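Local atomic coordinates of 3-oxoadipate enol-lactonase (Burkholderia xenovorans, PDB entry 2XUA), a protein that probably hydrolyses the enol-lactone of 3-oxoadipate to 3-oxoadipate, a late step in the bacterial breakdown of aromatic compounds such as catechol. Residues B[36-41]-B[57-62]; B[71-76]-B[187-192]; B[145-150]-B[176-181]; B[210-215]-B[256-261]; B[238-243]-B[252-257]. All blocks are in the same frame, centred on the assembly; numbering follows the deposited sequence.

Contact 1: B[36-41]-B[57-62]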
# COMPACT_ATOMS: atom_id res chain seq x y z
N GLY B 36 10.73 5.76 5.81
CA GLY B 36 9.74 4.87 6.42
C GLY B 36 8.42 4.83 5.64
O GLY B 36 7.42 4.36 6.18
N THR B 37 8.40 5.31 4.38
CA THR B 37 7.18 5.19 3.56
C THR B 37 7.53 4.41 2.30
O THR B 37 8.69 4.16 2.02
CB THR B 37 6.58 6.56 3.15
OG1 THR B 37 7.51 7.22 2.29
CG2 THR B 37 6.36 7.44 4.39
N ASP B 38 6.52 4.06 1.52
CA ASP B 38 6.78 3.53 0.20
C ASP B 38 5.96 4.34 -0.79
O ASP B 38 5.34 5.33 -0.41
CB ASP B 38 6.50 2.04 0.12
CG ASP B 38 5.03 1.68 0.13
OD1 ASP B 38 4.19 2.56 0.25
OD2 ASP B 38 4.70 0.47 0.01
N LEU B 39 5.94 3.91 -2.06
CA LEU B 39 5.35 4.77 -3.06
C LEU B 39 3.84 4.96 -2.99
O LEU B 39 3.31 5.81 -3.71
CB LEU B 39 5.86 4.37 -4.45
CG LEU B 39 5.39 3.25 -5.40
CD1 LEU B 39 6.41 2.28 -5.78
CD2 LEU B 39 3.98 2.65 -5.31
N SER B 40 3.16 4.17 -2.13
CA SER B 40 1.72 4.36 -1.87
C SER B 40 1.43 5.69 -1.21
O SER B 40 0.27 6.19 -1.24
CB SER B 40 1.14 3.19 -1.02
OG SER B 40 1.63 3.20 0.35
N MSE B 41 2.45 6.28 -0.57
CA MSE B 41 2.19 7.57 0.14
C MSE B 41 1.75 8.68 -0.81
O MSE B 41 1.11 9.61 -0.38
CB MSE B 41 3.40 8.01 0.95
CG MSE B 41 4.58 8.39 0.04
SE MSE B 41 5.70 9.61 1.02
CE MSE B 41 4.63 11.23 0.98
N ARG B 57 6.93 7.05 -9.79
CA ARG B 57 7.16 6.85 -8.35
C ARG B 57 8.11 5.69 -8.16
O ARG B 57 8.19 4.80 -9.04
CB ARG B 57 5.84 6.50 -7.65
CG ARG B 57 4.92 7.69 -7.54
CD ARG B 57 3.62 7.19 -6.85
NE ARG B 57 2.77 6.50 -7.84
CZ ARG B 57 1.77 5.64 -7.54
NH1 ARG B 57 1.50 5.29 -6.31
NH2 ARG B 57 0.99 5.14 -8.50
N TYR B 58 8.77 5.63 -7.00
CA TYR B 58 9.67 4.53 -6.77
C TYR B 58 9.82 4.34 -5.26
O TYR B 58 9.52 5.24 -4.48
CB TYR B 58 11.03 4.79 -7.48
CG TYR B 58 11.86 5.87 -6.83
CD1 TYR B 58 12.95 5.54 -6.00
CD2 TYR B 58 11.59 7.20 -7.06
CE1 TYR B 58 13.70 6.56 -5.35
CE2 TYR B 58 12.33 8.22 -6.43
CZ TYR B 58 13.36 7.88 -5.56
OH TYR B 58 14.08 8.87 -4.97
N ASP B 59 10.25 3.15 -4.88
CA ASP B 59 10.62 2.88 -3.49
C ASP B 59 12.10 3.20 -3.34
O ASP B 59 12.97 2.57 -3.97
CB ASP B 59 10.30 1.44 -3.12
CG ASP B 59 8.80 1.21 -2.90
OD1 ASP B 59 8.07 2.19 -2.82
OD2 ASP B 59 8.31 0.08 -2.79
N THR B 60 12.37 4.17 -2.48
CA THR B 60 13.78 4.54 -2.19
C THR B 60 14.54 3.29 -1.73
O THR B 60 13.97 2.39 -1.12
CB THR B 60 13.76 5.61 -1.08
OG1 THR B 60 13.02 6.76 -1.52
CG2 THR B 60 15.23 6.08 -0.70
N ARG B 61 15.83 3.20 -1.99
CA ARG B 61 16.58 2.04 -1.48
C ARG B 61 16.33 1.87 0.03
O ARG B 61 16.14 2.83 0.76
CB ARG B 61 18.11 2.21 -1.73
CG ARG B 61 18.67 3.49 -1.19
CD ARG B 61 20.26 3.32 -1.15
NE ARG B 61 20.79 3.26 -2.52
CZ ARG B 61 21.95 2.72 -2.89
NH1 ARG B 61 22.76 2.17 -1.98
NH2 ARG B 61 22.33 2.77 -4.16
N GLY B 62 16.31 0.63 0.46
CA GLY B 62 16.02 0.27 1.84
C GLY B 62 14.55 0.26 2.19
O GLY B 62 14.23 -0.00 3.34
O HOH W 1 10.56 4.89 -0.03
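Asp38, whose CB rests against the carboxylate of Asp59, has its OD1 gripped twice by Ser40. Ser40 OG reaches Asp38 OD1 at 2.6 Å on the syn lone pair, whereas Ser40 N comes to the same oxygen at 3.1 Å from 57° above the carboxylate plane, closing an Asx turn. Asp38 CG sits between its backbone N and carbonyl carbon (chi1 73°), on the side of Ser40, where OD1 can take both donors. Across the contact Leu39 N donates to Asp59 OD1 at 2.8 Å, nearly along the C-O axis of the acid. The other carboxylate oxygen of Asp59 is held by the backbone N of His65; the like charges probably repel, with Asp38 OD2 4.6 Å from Asp59 OD2. In the alpha/beta-hydrolase fold the loop 36-41 follows strand 28-32, just beyond the pocket residues Ser34 and Leu35, and lies on the end of the neighbouring strand 54-58. Leu39 crosses the Arg57 side chain at about a right angle, its CB 3.8 Å from Arg57 CB. The Arg57 chain bends at chi3, and NH1 donates to Leu39 O at 3.2 Å; the oxygen lies in the guanidinium plane, although the donor stands above the carbonyl plane. Arg57 NH2 is salt-bridged to Asp19 and to Asp176 of the second subunit. A water links Thr37 O, 2.9 Å away, to Thr60 N.

Contact 2: B[71-76]-B[187-192]; sequences GPYTIE and ASNCEA
Tyr73 lays one ring face on Ser188: CB of the serine stands 3.4 Å from the ring centroid, only 2° off the normal, in a CH-pi contact over the centre. Tyr73 CG lies beside its own backbone N, the atom that donates to Ser188 O at 3.2 Å, and the ring therefore starts out beside that bond. The carbonyl oxygen also keeps its helical bond from Ala192 N, the two donors arriving from opposite faces of its plane. Ser188 OG is anti to its carbonyl carbon (chi1 -61°); it turns back to Glu184 O and comes within 3.1 Å of Gly71 CA, leaving no room there for a side chain. A cis peptide follows, between Gly71 and Pro72, and Pro72 CB lies 3.5 Å from Glu191 OE1, the acid being salt-bridged through its other oxygen to Arg143. At the edge of the tyrosine the amide of Asn189 stands with its plane 73° from the ring, ND2 3.4 Å from Tyr73 CE2. That nitrogen is bonded to Arg61 O, whereas the buried Asn189 OD1 has no partner in the model. Ala192 CB presses on Tyr73 O at 3.1 Å, and a water joins Ala192 O to Ile75 N. Thr74 N-caps helix 75-88, and its own N donates to Gln77 OE1. The arrangement seats helix 183-195, in the helical cap characteristic of many alpha/beta hydrolases, on the turn into a core helix.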
# COMPACT_ATOMS: atom_id res chain seq x y z
N GLY B 71 24.42 -0.61 3.99
CA GLY B 71 24.60 0.77 4.42
C GLY B 71 25.94 1.01 5.12
O GLY B 71 26.70 0.05 5.31
N PRO B 72 26.23 2.27 5.52
CA PRO B 72 25.34 3.44 5.48
C PRO B 72 25.01 3.84 4.05
O PRO B 72 25.71 3.42 3.14
CB PRO B 72 26.20 4.54 6.08
CG PRO B 72 27.58 4.21 5.65
CD PRO B 72 27.63 2.68 5.78
N TYR B 73 23.96 4.65 3.84
CA TYR B 73 23.70 5.17 2.49
C TYR B 73 24.14 6.60 2.48
O TYR B 73 24.37 7.22 3.54
CB TYR B 73 22.21 5.08 2.07
CG TYR B 73 21.63 3.70 2.14
CD1 TYR B 73 22.41 2.57 1.96
CD2 TYR B 73 20.26 3.53 2.30
CE1 TYR B 73 21.85 1.31 2.02
CE2 TYR B 73 19.70 2.30 2.34
CZ TYR B 73 20.49 1.17 2.20
OH TYR B 73 19.91 -0.07 2.27
N THR B 74 24.24 7.14 1.29
CA THR B 74 24.64 8.52 1.19
C THR B 74 23.67 9.24 0.30
O THR B 74 22.99 8.59 -0.52
CB THR B 74 26.06 8.65 0.59
OG1 THR B 74 26.04 8.21 -0.78
CG2 THR B 74 27.07 7.78 1.40
N ILE B 75 23.63 10.57 0.44
CA ILE B 75 22.83 11.46 -0.43
C ILE B 75 23.22 11.31 -1.93
O ILE B 75 22.34 11.45 -2.83
CB ILE B 75 22.84 12.92 0.06
CG1 ILE B 75 21.79 13.80 -0.65
CG2 ILE B 75 24.29 13.60 -0.10
CD1 ILE B 75 20.33 13.33 -0.49
N GLU B 76 24.50 10.96 -2.18
CA GLU B 76 24.97 10.63 -3.54
C GLU B 76 24.43 9.31 -4.05
O GLU B 76 24.22 9.15 -5.27
CB GLU B 76 26.52 10.58 -3.68
CG GLU B 76 27.21 11.90 -3.46
CD GLU B 76 27.29 12.33 -2.00
OE1 GLU B 76 27.40 11.45 -1.14
OE2 GLU B 76 27.23 13.54 -1.72
N ALA B 187 17.62 2.44 9.02
CA ALA B 187 18.81 3.01 9.68
C ALA B 187 19.85 3.56 8.66
O ALA B 187 20.43 4.63 8.87
CB ALA B 187 19.43 1.94 10.58
N SER B 188 20.10 2.87 7.55
CA SER B 188 21.11 3.41 6.63
C SER B 188 20.70 4.74 6.02
O SER B 188 21.55 5.55 5.68
CB SER B 188 21.45 2.42 5.52
OG SER B 188 21.99 1.25 6.10
N ASN B 189 19.39 4.94 5.85
CA ASN B 189 18.85 6.20 5.35
C ASN B 189 18.92 7.23 6.44
O ASN B 189 19.21 8.41 6.18
CB ASN B 189 17.41 6.00 4.83
CG ASN B 189 17.40 5.39 3.43
OD1 ASN B 189 17.84 6.03 2.50
ND2 ASN B 189 16.96 4.15 3.28
N CYS B 190 18.73 6.83 7.69
CA CYS B 190 18.98 7.78 8.78
C CYS B 190 20.37 8.40 8.67
O CYS B 190 20.53 9.61 8.74
CB CYS B 190 18.87 7.07 10.13
SG CYS B 190 17.18 6.58 10.59
N GLU B 191 21.35 7.51 8.45
CA GLU B 191 22.74 7.89 8.26
C GLU B 191 22.90 8.83 7.08
O GLU B 191 23.47 9.93 7.23
CB GLU B 191 23.61 6.63 8.18
CG GLU B 191 23.74 6.01 9.57
CD GLU B 191 24.21 4.53 9.61
OE1 GLU B 191 24.02 3.76 8.65
OE2 GLU B 191 24.69 4.14 10.69
N ALA B 192 22.30 8.46 5.94
CA ALA B 192 22.35 9.38 4.80
C ALA B 192 21.85 10.79 5.05
O ALA B 192 22.47 11.76 4.56
CB ALA B 192 21.65 8.78 3.53
O HOH W 2 24.69 11.79 2.94

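Contact 3: B[145-150]-B[176-181]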
# COMPACT_ATOMS: atom_id res chain seq x y z
N GLU B 145 16.20 -2.84 17.97
CA GLU B 145 14.88 -3.04 18.58
C GLU B 145 13.77 -3.23 17.53
O GLU B 145 12.68 -3.73 17.85
CB GLU B 145 14.52 -1.86 19.50
CG GLU B 145 15.28 -1.77 20.78
CD GLU B 145 14.78 -0.65 21.66
OE1 GLU B 145 15.61 0.04 22.26
OE2 GLU B 145 13.56 -0.43 21.72
N GLY B 146 14.05 -2.87 16.28
CA GLY B 146 13.09 -3.10 15.20
C GLY B 146 12.07 -1.96 15.10
O GLY B 146 12.12 -1.01 15.85
N MSE B 147 11.15 -2.09 14.16
CA MSE B 147 10.45 -0.94 13.66
C MSE B 147 9.15 -0.67 14.40
O MSE B 147 8.61 0.42 14.31
CB MSE B 147 10.21 -1.11 12.17
CG MSE B 147 11.48 -1.26 11.39
SE MSE B 147 12.40 0.37 11.42
CE MSE B 147 11.19 1.45 10.40
N HIS B 148 8.64 -1.67 15.11
CA HIS B 148 7.42 -1.47 15.91
C HIS B 148 7.62 -0.45 17.00
O HIS B 148 6.79 0.45 17.21
CB HIS B 148 6.92 -2.82 16.46
CG HIS B 148 6.01 -3.55 15.51
ND1 HIS B 148 6.48 -4.48 14.59
CD2 HIS B 148 4.67 -3.46 15.30
CE1 HIS B 148 5.46 -4.94 13.87
NE2 HIS B 148 4.36 -4.33 14.28
N ALA B 149 8.77 -0.56 17.66
CA ALA B 149 9.20 0.40 18.68
C ALA B 149 9.28 1.86 18.19
O ALA B 149 8.80 2.84 18.85
CB ALA B 149 10.58 -0.08 19.28
N LEU B 150 9.84 2.00 16.99
CA LEU B 150 10.03 3.30 16.37
C LEU B 150 8.72 3.92 15.93
O LEU B 150 8.55 5.13 16.03
CB LEU B 150 10.88 3.14 15.15
CG LEU B 150 12.29 3.64 15.23
CD1 LEU B 150 13.10 2.46 15.67
CD2 LEU B 150 12.62 3.93 13.83
N ASP B 176 1.45 0.29 8.54
CA ASP B 176 1.84 -1.06 8.06
C ASP B 176 3.07 -0.96 7.22
O ASP B 176 3.97 -1.81 7.30
CB ASP B 176 0.70 -1.76 7.28
CG ASP B 176 0.94 -3.28 7.10
OD1 ASP B 176 1.30 -3.95 8.08
OD2 ASP B 176 0.76 -3.81 5.96
N VAL B 177 3.16 0.07 6.40
CA VAL B 177 4.34 0.23 5.52
C VAL B 177 5.56 0.56 6.38
O VAL B 177 6.67 -0.01 6.21
CB VAL B 177 4.10 1.37 4.52
CG1 VAL B 177 5.40 1.74 3.77
CG2 VAL B 177 2.96 0.92 3.53
N PHE B 178 5.36 1.47 7.33
CA PHE B 178 6.48 1.87 8.21
C PHE B 178 7.04 0.63 8.95
O PHE B 178 8.21 0.32 8.84
CB PHE B 178 5.99 2.95 9.17
CG PHE B 178 7.07 3.48 10.05
CD1 PHE B 178 7.77 4.60 9.68
CD2 PHE B 178 7.44 2.80 11.22
CE1 PHE B 178 8.79 5.12 10.51
CE2 PHE B 178 8.50 3.28 12.04
CZ PHE B 178 9.16 4.42 11.66
N VAL B 179 6.17 -0.15 9.60
CA VAL B 179 6.67 -1.22 10.44
C VAL B 179 7.26 -2.38 9.67
O VAL B 179 7.95 -3.17 10.28
CB VAL B 179 5.69 -1.70 11.57
CG1 VAL B 179 5.24 -0.54 12.39
CG2 VAL B 179 4.48 -2.45 10.97
N HIS B 180 6.98 -2.48 8.36
CA HIS B 180 7.55 -3.53 7.56
C HIS B 180 8.73 -3.05 6.73
O HIS B 180 9.28 -3.82 5.94
CB HIS B 180 6.46 -4.20 6.73
CG HIS B 180 5.63 -5.10 7.58
ND1 HIS B 180 6.00 -6.40 7.85
CD2 HIS B 180 4.53 -4.86 8.34
CE1 HIS B 180 5.14 -6.93 8.71
NE2 HIS B 180 4.25 -6.01 9.03
N THR B 181 9.16 -1.81 6.98
CA THR B 181 10.39 -1.30 6.33
C THR B 181 11.58 -2.08 6.85
O THR B 181 11.70 -2.29 8.07
CB THR B 181 10.56 0.20 6.58
OG1 THR B 181 9.43 0.86 5.97
CG2 THR B 181 11.80 0.79 5.85
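Met147, modelled as selenomethionine, puts its CE over one face of Phe178, 3.6 Å above the ring plane and offset toward the rim. The chain is bent twice: chi2 (-69°) turns SE aside and chi3 (-67°) swings CE round to the ring, so that it also meets Phe178 O at 3.5 Å. The two side chains cross at about a right angle. Leu150 approaches the same ring differently, its CB in the ring plane at the edge and 3.9 Å from Phe178 CE2. Phe178 CG is anti to the backbone N (chi1 -177°), which starts the ring toward helix 147-154. Nearer the backbone, Met147 CG packs on Thr181 O at 3.5 Å, and Met147 CB on Val179 O. Thr181 OG1 is tied back to Val177 O at 2.9 Å. This buried part, apolar side chains against ring and carbonyl oxygens, contrasts with the outer side. There the exposed His148 offers one imidazole face to Val179, whose CB lies over the ring centre, 4.0 Å from the centroid. This is a CH-pi contact, with His148 NE2 and CE1 nearest to Val179 CG2, and Val179 is only partly covered. Phe178 also touches the bound laevulinic acid, so the packing of its ring contributes to a wall of the ligand pocket. Around the buried side, Tyr186 of helix 183-195 touches Met147, Leu150 and Thr181, and Ala142 of helix 132-145 lies against Met147 and Leu150, while Asp176, outside this packing, is salt-bridged to Arg17 and Arg57 of the second subunit.

Contact 4: B[210-215]-B[256-261]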
# COMPACT_ATOMS: atom_id res chain seq x y z
N LEU B 210 9.42 25.42 -5.63
CA LEU B 210 8.32 25.64 -4.69
C LEU B 210 8.73 24.96 -3.37
O LEU B 210 9.19 23.82 -3.35
CB LEU B 210 7.03 25.00 -5.21
CG LEU B 210 5.92 24.73 -4.19
CD1 LEU B 210 5.32 26.11 -3.72
CD2 LEU B 210 4.80 23.84 -4.77
N VAL B 211 8.56 25.64 -2.26
CA VAL B 211 8.84 24.98 -0.97
C VAL B 211 7.51 24.88 -0.25
O VAL B 211 6.86 25.87 -0.10
CB VAL B 211 9.87 25.71 -0.10
CG1 VAL B 211 10.03 24.99 1.31
CG2 VAL B 211 11.20 25.80 -0.79
N ILE B 212 7.08 23.67 0.15
CA ILE B 212 5.87 23.47 0.91
C ILE B 212 6.32 23.03 2.31
O ILE B 212 7.20 22.17 2.43
CB ILE B 212 4.93 22.38 0.28
CG1 ILE B 212 4.22 22.91 -0.95
CG2 ILE B 212 3.85 21.95 1.24
CD1 ILE B 212 3.48 21.84 -1.73
N SER B 213 5.76 23.64 3.34
CA SER B 213 6.08 23.28 4.72
C SER B 213 4.73 23.15 5.51
O SER B 213 3.70 23.72 5.10
CB SER B 213 7.01 24.30 5.37
OG SER B 213 8.30 24.33 4.79
N GLY B 214 4.73 22.39 6.61
CA GLY B 214 3.51 22.18 7.41
C GLY B 214 3.66 23.02 8.69
O GLY B 214 4.70 22.99 9.37
N THR B 215 2.65 23.77 9.04
CA THR B 215 2.88 24.65 10.20
C THR B 215 3.13 23.86 11.48
O THR B 215 3.84 24.33 12.35
CB THR B 215 1.79 25.79 10.40
OG1 THR B 215 1.24 25.80 11.75
CG2 THR B 215 0.77 25.78 9.40
N LYS B 256 -3.30 20.66 -5.35
CA LYS B 256 -3.54 21.91 -6.04
C LYS B 256 -2.29 22.77 -6.11
O LYS B 256 -1.93 23.28 -7.19
CB LYS B 256 -4.70 22.67 -5.35
CG LYS B 256 -5.09 24.02 -5.96
CD LYS B 256 -5.91 23.85 -7.28
CE LYS B 256 -6.27 25.18 -8.01
NZ LYS B 256 -6.60 26.28 -7.06
N THR B 257 -1.62 22.93 -4.96
CA THR B 257 -0.45 23.77 -4.92
C THR B 257 0.63 23.27 -5.88
O THR B 257 1.20 24.05 -6.64
CB THR B 257 0.13 23.84 -3.49
OG1 THR B 257 -0.91 24.26 -2.58
CG2 THR B 257 1.26 24.84 -3.45
N VAL B 258 0.93 21.98 -5.81
CA VAL B 258 1.96 21.36 -6.62
C VAL B 258 1.52 21.41 -8.10
O VAL B 258 2.34 21.78 -8.93
CB VAL B 258 2.30 19.96 -6.13
CG1 VAL B 258 3.33 19.34 -7.00
CG2 VAL B 258 2.96 20.08 -4.72
N VAL B 259 0.25 21.16 -8.39
CA VAL B 259 -0.19 21.17 -9.80
C VAL B 259 -0.09 22.59 -10.41
O VAL B 259 0.45 22.75 -11.50
CB VAL B 259 -1.50 20.44 -10.04
CG1 VAL B 259 -2.01 20.60 -11.55
CG2 VAL B 259 -1.35 18.93 -9.71
N ASP B 260 -0.57 23.62 -9.69
CA ASP B 260 -0.60 24.97 -10.25
C ASP B 260 0.83 25.46 -10.45
O ASP B 260 1.15 26.05 -11.50
CB ASP B 260 -1.39 25.96 -9.36
CG ASP B 260 -2.87 25.60 -9.21
OD1 ASP B 260 -3.46 24.76 -9.95
OD2 ASP B 260 -3.47 26.17 -8.29
N PHE B 261 1.71 25.16 -9.49
CA PHE B 261 3.12 25.54 -9.59
C PHE B 261 3.80 24.85 -10.77
O PHE B 261 4.56 25.48 -11.49
CB PHE B 261 3.93 25.26 -8.29
CG PHE B 261 5.41 25.37 -8.45
CD1 PHE B 261 6.03 26.63 -8.60
CD2 PHE B 261 6.20 24.23 -8.53
CE1 PHE B 261 7.43 26.72 -8.80
CE2 PHE B 261 7.60 24.33 -8.74
CZ PHE B 261 8.20 25.58 -8.87
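Leu210 and Phe261 supply the CH-pi part of this contact. Leu210 CB stands over the centre of the phenylalanine ring, 3.5 Å from the centroid and 11° off the normal, and the two side chains slide past each other in opposite directions. Phe261 CG lies anti to its backbone N (chi1 168°), which starts the side chain toward the strand. Backbone takes part too, for Leu210 N is 3.5 Å from Phe261 CZ, near the far end of the ring. The segment axes of strand 210-214 and helix 256-261 run almost exactly antiparallel, at 176°, and 10.1 Å apart. This is the layering of the three-layer alpha/beta/alpha sandwich of the alpha/beta-hydrolase fold, in which the C-terminal helix lies back along the sheet, here over strand 209-214. Leu210 and Ile212, two residues apart on the strand, both point to this helix, whereas the intervening Val211 packs on helix 222-231. The remaining contacts are aliphatic. Ile212 CD1 meets Val258 CG2 at 3.5 Å, the closest of these methyl pairs, with the side chains crossing at about a right angle. The same CD1 faces Thr257 CG2 tip to tip at 4.1 Å. Leu210 CD2 lies 3.9 Å from Thr257 CG2 and also touches Val258 CG2 and Phe261 CB. Charge stays on the outer side of the helix, where Lys256 NZ makes a long, weak salt bridge to Asp260 OD2, 3.4 Å away.

Contact 5: B[238-243]-B[252-257]; sequences VELDAS and DAFTKT
In the closing strand-helix unit of the alpha/beta-hydrolase core, Leu240 of strand 236-240 points into the first turns of the C-terminal helix 251-263. Its two methyls divide the work. Leu240 CD1 lies 3.9 Å from Phe254 CB and stays near the plane of that ring, at its edge beside Phe254 CD1, whereas Leu240 CD2 rests on Ala253 CB at 4.0 Å. Leucine and phenylalanine cross at about a right angle. Phe254 CG is anti to its backbone N (chi1 -178°); the ring beyond it touches Ile212 of the adjacent strand and Trp42. Strand 236-240 is outermost in the sheet within this chain, and the axes of its 238-240 part and the helix segment run nearly antiparallel, at 164° and 9.8 Å; the loop beyond the strand leads to the histidine of the presumed Ser-His-Asp triad. An inverse gamma turn centred on Asp241 begins that loop, with Ala242 N bonded to Leu240 O at 2.8 Å. Farther along the helix Val238 meets Thr257 tip to tip, Val238 CG2 standing 3.9 Å from Thr257 CG2. The threonine can show its methyl to the strand because its hydroxyl is turned back along the helix: OG1 donates to Ala253 O at 2.6 Å. Thr257 N reaches that same oxygen from the opposite face of its plane, so the carbonyl is held twice by one residue.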
# COMPACT_ATOMS: atom_id res chain seq x y z
N VAL B 238 5.08 28.02 0.46
CA VAL B 238 3.65 27.82 0.78
C VAL B 238 3.56 26.93 2.02
O VAL B 238 4.21 25.90 2.13
CB VAL B 238 2.83 27.11 -0.38
CG1 VAL B 238 1.43 26.83 0.05
CG2 VAL B 238 2.73 27.97 -1.64
N GLU B 239 2.72 27.34 2.97
CA GLU B 239 2.64 26.67 4.23
C GLU B 239 1.23 26.12 4.37
O GLU B 239 0.26 26.83 4.14
CB GLU B 239 3.02 27.63 5.39
CG GLU B 239 2.99 26.98 6.73
CD GLU B 239 3.52 27.90 7.83
OE1 GLU B 239 4.52 28.58 7.60
OE2 GLU B 239 2.91 27.95 8.91
N LEU B 240 1.13 24.84 4.67
CA LEU B 240 -0.14 24.19 4.79
C LEU B 240 -0.43 23.86 6.24
O LEU B 240 0.48 23.60 7.00
CB LEU B 240 -0.11 22.88 3.99
CG LEU B 240 0.14 22.98 2.50
CD1 LEU B 240 0.23 21.50 1.96
CD2 LEU B 240 -1.01 23.74 1.80
N ASP B 241 -1.71 23.89 6.60
CA ASP B 241 -2.16 23.52 7.94
C ASP B 241 -2.08 22.01 8.21
O ASP B 241 -3.09 21.32 8.35
CB ASP B 241 -3.59 24.01 8.19
CG ASP B 241 -4.01 23.91 9.69
OD1 ASP B 241 -3.21 23.52 10.57
OD2 ASP B 241 -5.15 24.22 9.96
N ALA B 242 -0.84 21.54 8.34
CA ALA B 242 -0.59 20.13 8.47
C ALA B 242 0.70 19.94 9.23
O ALA B 242 1.42 20.89 9.54
CB ALA B 242 -0.53 19.47 7.06
N SER B 243 0.98 18.71 9.60
CA SER B 243 2.26 18.33 10.18
C SER B 243 3.14 17.83 9.02
O SER B 243 3.10 18.40 7.91
CB SER B 243 2.02 17.27 11.26
OG SER B 243 3.27 16.88 11.84
N ASP B 252 -5.84 17.66 -0.64
CA ASP B 252 -6.40 18.48 -1.68
C ASP B 252 -5.64 19.77 -1.94
O ASP B 252 -5.39 20.10 -3.12
CB ASP B 252 -7.91 18.69 -1.46
CG ASP B 252 -8.57 19.26 -2.72
OD1 ASP B 252 -8.57 20.49 -2.84
OD2 ASP B 252 -9.00 18.49 -3.60
N ALA B 253 -5.23 20.47 -0.88
CA ALA B 253 -4.51 21.72 -1.02
C ALA B 253 -3.12 21.46 -1.50
O ALA B 253 -2.59 22.24 -2.30
CB ALA B 253 -4.45 22.45 0.31
N PHE B 254 -2.51 20.36 -1.02
CA PHE B 254 -1.15 19.99 -1.45
C PHE B 254 -1.12 19.73 -2.97
O PHE B 254 -0.25 20.27 -3.69
CB PHE B 254 -0.72 18.75 -0.68
CG PHE B 254 0.68 18.30 -1.01
CD1 PHE B 254 1.75 18.53 -0.12
CD2 PHE B 254 0.93 17.66 -2.22
CE1 PHE B 254 3.10 18.08 -0.43
CE2 PHE B 254 2.26 17.20 -2.53
CZ PHE B 254 3.33 17.41 -1.65
N THR B 255 -2.04 18.88 -3.43
CA THR B 255 -2.19 18.57 -4.83
C THR B 255 -2.36 19.82 -5.71
O THR B 255 -1.59 20.03 -6.66
CB THR B 255 -3.30 17.53 -5.09
OG1 THR B 255 -2.99 16.32 -4.35
CG2 THR B 255 -3.31 17.18 -6.56
N LYS B 256 -3.30 20.66 -5.35
CA LYS B 256 -3.54 21.91 -6.04
C LYS B 256 -2.29 22.77 -6.11
O LYS B 256 -1.93 23.28 -7.19
CB LYS B 256 -4.70 22.67 -5.35
CG LYS B 256 -5.09 24.02 -5.96
CD LYS B 256 -5.91 23.85 -7.28
CE LYS B 256 -6.27 25.18 -8.01
NZ LYS B 256 -6.60 26.28 -7.06
N THR B 257 -1.62 22.93 -4.96
CA THR B 257 -0.45 23.77 -4.92
C THR B 257 0.63 23.27 -5.88
O THR B 257 1.20 24.05 -6.64
CB THR B 257 0.13 23.84 -3.49
OG1 THR B 257 -0.91 24.26 -2.58
CG2 THR B 257 1.26 24.84 -3.45

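How the contacts relate
Along the chain contact 1 closes first; contact 2 then spans a long excursion within which contact 3 is nested, and contacts 4 and 5 follow. Contacts 1, 2 and 3 lie 14 to 17 Å apart, centre to centre. Contact 1 touches both others: Arg61 packs on Tyr73, and Val177 on Asp38. Contact 2 joins a core loop to the helical cap region, contact 3 lies within that region, and contact 1 lies in the core beside it; contacts 1 and 3 also meet the second subunit. Contacts 4 and 5, centres 6 Å apart, share helix 251-263, which packs on neighbouring strands 209-214 (contact 4) and 236-240 (contact 5). They lie at one edge of the sheet, 27 to 29 Å from contacts 2 and 3.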